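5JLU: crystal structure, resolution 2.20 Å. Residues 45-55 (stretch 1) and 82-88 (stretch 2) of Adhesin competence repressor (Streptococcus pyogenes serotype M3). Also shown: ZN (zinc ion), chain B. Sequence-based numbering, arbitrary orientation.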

# COMPACT_ATOMS: atom_id res chain seq x y z
N HIS A 45 -10.48 6.22 -4.19
CA HIS A 45 -11.29 6.22 -3.00
C HIS A 45 -12.09 7.51 -2.84
O HIS A 45 -13.17 7.47 -2.28
CB HIS A 45 -10.49 5.82 -1.75
CG HIS A 45 -10.30 4.37 -1.76
ND1 HIS A 45 -11.18 3.52 -1.13
CD2 HIS A 45 -9.52 3.60 -2.54
CE1 HIS A 45 -10.89 2.28 -1.46
NE2 HIS A 45 -9.89 2.30 -2.31
N ILE A 46 -11.60 8.61 -3.41
CA ILE A 46 -12.44 9.79 -3.59
C ILE A 46 -13.64 9.45 -4.49
O ILE A 46 -14.81 9.77 -4.17
CB ILE A 46 -11.64 10.97 -4.15
CG1 ILE A 46 -10.73 11.48 -3.04
CG2 ILE A 46 -12.55 12.08 -4.72
CD1 ILE A 46 -9.67 12.48 -3.52
N LEU A 47 -13.36 8.86 -5.63
CA LEU A 47 -14.44 8.53 -6.53
C LEU A 47 -15.36 7.56 -5.80
O LEU A 47 -16.56 7.80 -5.81
CB LEU A 47 -13.93 7.97 -7.88
CG LEU A 47 -13.10 8.90 -8.79
CD1 LEU A 47 -12.61 8.14 -10.01
CD2 LEU A 47 -13.80 10.12 -9.28
N MET A 48 -14.84 6.53 -5.10
CA MET A 48 -15.76 5.63 -4.32
C MET A 48 -16.71 6.42 -3.37
O MET A 48 -17.93 6.18 -3.33
CB MET A 48 -14.96 4.58 -3.54
CG MET A 48 -15.75 3.66 -2.64
SD MET A 48 -14.74 2.34 -1.93
CE MET A 48 -14.71 1.23 -3.28
N LEU A 49 -16.17 7.34 -2.59
CA LEU A 49 -17.00 8.03 -1.60
C LEU A 49 -18.00 8.98 -2.29
O LEU A 49 -19.16 9.17 -1.83
CB LEU A 49 -16.13 8.78 -0.59
CG LEU A 49 -15.31 7.94 0.39
CD1 LEU A 49 -14.33 8.83 1.10
CD2 LEU A 49 -16.22 7.24 1.42
N LEU A 50 -17.55 9.63 -3.37
CA LEU A 50 -18.42 10.55 -4.12
C LEU A 50 -19.53 9.83 -4.88
O LEU A 50 -20.60 10.41 -5.05
CB LEU A 50 -17.63 11.46 -5.08
CG LEU A 50 -16.85 12.50 -4.34
CD1 LEU A 50 -15.89 13.22 -5.29
CD2 LEU A 50 -17.77 13.43 -3.54
N SER A 51 -19.31 8.57 -5.27
CA SER A 51 -20.31 7.78 -5.99
C SER A 51 -21.55 7.49 -5.12
O SER A 51 -22.60 7.24 -5.65
CB SER A 51 -19.73 6.42 -6.44
OG SER A 51 -19.56 5.59 -5.28
N GLN A 52 -21.45 7.59 -3.82
CA GLN A 52 -22.63 7.44 -2.99
C GLN A 52 -23.24 8.70 -2.35
O GLN A 52 -24.39 8.67 -1.97
CB GLN A 52 -22.39 6.38 -1.95
CG GLN A 52 -21.37 6.75 -0.90
CD GLN A 52 -20.36 5.65 -0.61
OE1 GLN A 52 -20.04 4.82 -1.48
NE2 GLN A 52 -19.85 5.63 0.63
N GLN A 53 -22.51 9.79 -2.26
CA GLN A 53 -23.10 11.12 -1.92
C GLN A 53 -22.15 12.25 -2.32
O GLN A 53 -20.92 12.06 -2.37
CB GLN A 53 -23.41 11.23 -0.43
CG GLN A 53 -22.18 11.03 0.44
CD GLN A 53 -22.52 10.66 1.87
OE1 GLN A 53 -23.29 11.38 2.54
NE2 GLN A 53 -21.95 9.54 2.36
N ARG A 54 -22.72 13.41 -2.62
CA ARG A 54 -21.94 14.62 -2.80
C ARG A 54 -21.22 14.95 -1.47
O ARG A 54 -21.78 14.73 -0.37
CB ARG A 54 -22.83 15.78 -3.28
CG ARG A 54 -23.45 15.63 -4.69
CD ARG A 54 -24.30 16.87 -5.12
NE ARG A 54 -24.94 17.43 -3.92
CZ ARG A 54 -25.23 18.71 -3.68
NH1 ARG A 54 -25.76 19.03 -2.50
NH2 ARG A 54 -25.02 19.66 -4.59
N LEU A 55 -19.95 15.39 -1.57
CA LEU A 55 -19.17 15.73 -0.37
C LEU A 55 -18.25 16.87 -0.68
O LEU A 55 -17.95 17.15 -1.86
CB LEU A 55 -18.33 14.52 0.17
CG LEU A 55 -18.98 13.18 0.56
CD1 LEU A 55 -17.97 12.01 0.58
CD2 LEU A 55 -19.67 13.29 1.91
ZN ZN B . -9.22 0.76 -3.60
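Stretch 2 82-88: DMLAGTK

The contact is built around one side chain. Leu-84, the first residue of the strand that runs from 84 to 88, points its CA-to-CB bond toward the helix and meets three residues there. Its CD2 lies 3.7 Å from CD1 of Leu-50 and 3.8 Å from CD2 of Leu-47, while its CD1 reaches 4.2 Å from CG2 of Ile-46. The three partners follow from helical periodicity: Ile-46 and Leu-50 are one turn apart, joined by the hydrogen bond from Leu-50 N to Ile-46 O at 2.9 Å, and Leu-47 is the neighbour of Ile-46 a step around the axis. A single leucine can therefore touch all three, and all four residues are buried. Each of these leucines has chi1 in m and chi2 in t, and Ile-46 has the same pair, so the packing is reached with ordinary rotamers.

Leu-47 does further work. Its CA-to-CB bond points sideways, but the end of its side chain comes nearer to the second stretch, where its CD1 packs 3.9 Å from CG of Met-83. Met-83 still belongs to the loop before the strand, with phi/psi of -99/-29, and points toward the helix. Its chi1 of -132° lies between wells. Leu-84 then has phi/psi of -135/155, and the extended backbone continues through Lys-88. Met-83 and Leu-84, consecutive in the chain, both point toward the helix, and the chain passes from loop to strand between them.

The backbones themselves stay well apart. The axes of the helix and the strand approach no closer than 11.6 Å and cross at 56°, measured between their N-to-C directions. Across the gap the CA atoms of Leu-47 and Leu-84 are 8.3 Å apart, and those of Arg-54 and Gly-86 are 9.7 Å apart. The closest contacts are between side chains, and the two stretches together bury 218 Å², and no hydrogen bond links the two stretches.

Beyond the leucines the contact thins. Ala-85 and Gly-86 make no contact with the first stretch. At the polar edge, Arg-54, in the loop after the helix, points toward the strand, and its NH2 comes to 4.4 Å from OG1 of Thr-87, an exposed residue whose CA-to-CB bond points sideways. The approach to the guanidinium is oblique and too long for a hydrogen bond, so this pair covers the margin rather than fastening it. The rule is economical: one strand leucine set against three helix residues, a loop methionine beside it, and a loose polar fringe.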

# COMPACT_ATOMS: atom_id res chain seq x y z
N ASP A 82 -11.41 15.05 -16.49
CA ASP A 82 -12.84 15.01 -16.76
C ASP A 82 -13.56 13.94 -15.92
O ASP A 82 -14.53 13.31 -16.38
CB ASP A 82 -13.06 14.76 -18.25
CG ASP A 82 -12.51 15.89 -19.12
OD1 ASP A 82 -12.75 17.10 -18.82
OD2 ASP A 82 -11.82 15.58 -20.11
N MET A 83 -13.10 13.75 -14.69
CA MET A 83 -13.66 12.70 -13.83
C MET A 83 -14.68 13.25 -12.83
O MET A 83 -15.57 12.56 -12.41
CB MET A 83 -12.48 12.01 -13.12
CG MET A 83 -12.53 10.51 -13.16
SD MET A 83 -12.48 9.85 -14.82
CE MET A 83 -10.84 9.18 -14.75
N LEU A 84 -14.52 14.51 -12.44
CA LEU A 84 -15.35 15.18 -11.41
C LEU A 84 -15.72 16.53 -11.89
O LEU A 84 -14.97 17.13 -12.62
CB LEU A 84 -14.56 15.48 -10.08
CG LEU A 84 -14.18 14.32 -9.18
CD1 LEU A 84 -13.49 14.67 -7.90
CD2 LEU A 84 -15.41 13.50 -8.90
N ALA A 85 -16.83 17.04 -11.38
CA ALA A 85 -17.23 18.40 -11.59
C ALA A 85 -17.69 18.94 -10.24
O ALA A 85 -18.29 18.22 -9.44
CB ALA A 85 -18.35 18.49 -12.61
N GLY A 86 -17.30 20.18 -9.99
CA GLY A 86 -17.59 20.88 -8.78
C GLY A 86 -18.76 21.82 -9.04
O GLY A 86 -18.87 22.40 -10.13
N THR A 87 -19.59 21.98 -8.03
CA THR A 87 -20.66 22.97 -8.02
C THR A 87 -20.79 23.54 -6.61
O THR A 87 -20.76 22.80 -5.59
CB THR A 87 -21.98 22.31 -8.48
OG1 THR A 87 -22.21 21.20 -7.64
CG2 THR A 87 -21.88 21.77 -9.96
N LYS A 88 -20.92 24.86 -6.50
CA LYS A 88 -21.00 25.46 -5.19
C LYS A 88 -22.40 25.32 -4.66
O LYS A 88 -23.34 25.17 -5.43
CB LYS A 88 -20.54 26.91 -5.21
CG LYS A 88 -19.19 27.08 -5.92
CD LYS A 88 -18.35 28.30 -5.45
CE LYS A 88 -17.17 28.45 -6.42
NZ LYS A 88 -16.11 29.37 -5.97
O HOH W 1 -7.74 0.24 -2.09
O HOH W 2 -7.65 1.99 -4.54
O HOH W 3 -8.43 -0.78 -4.66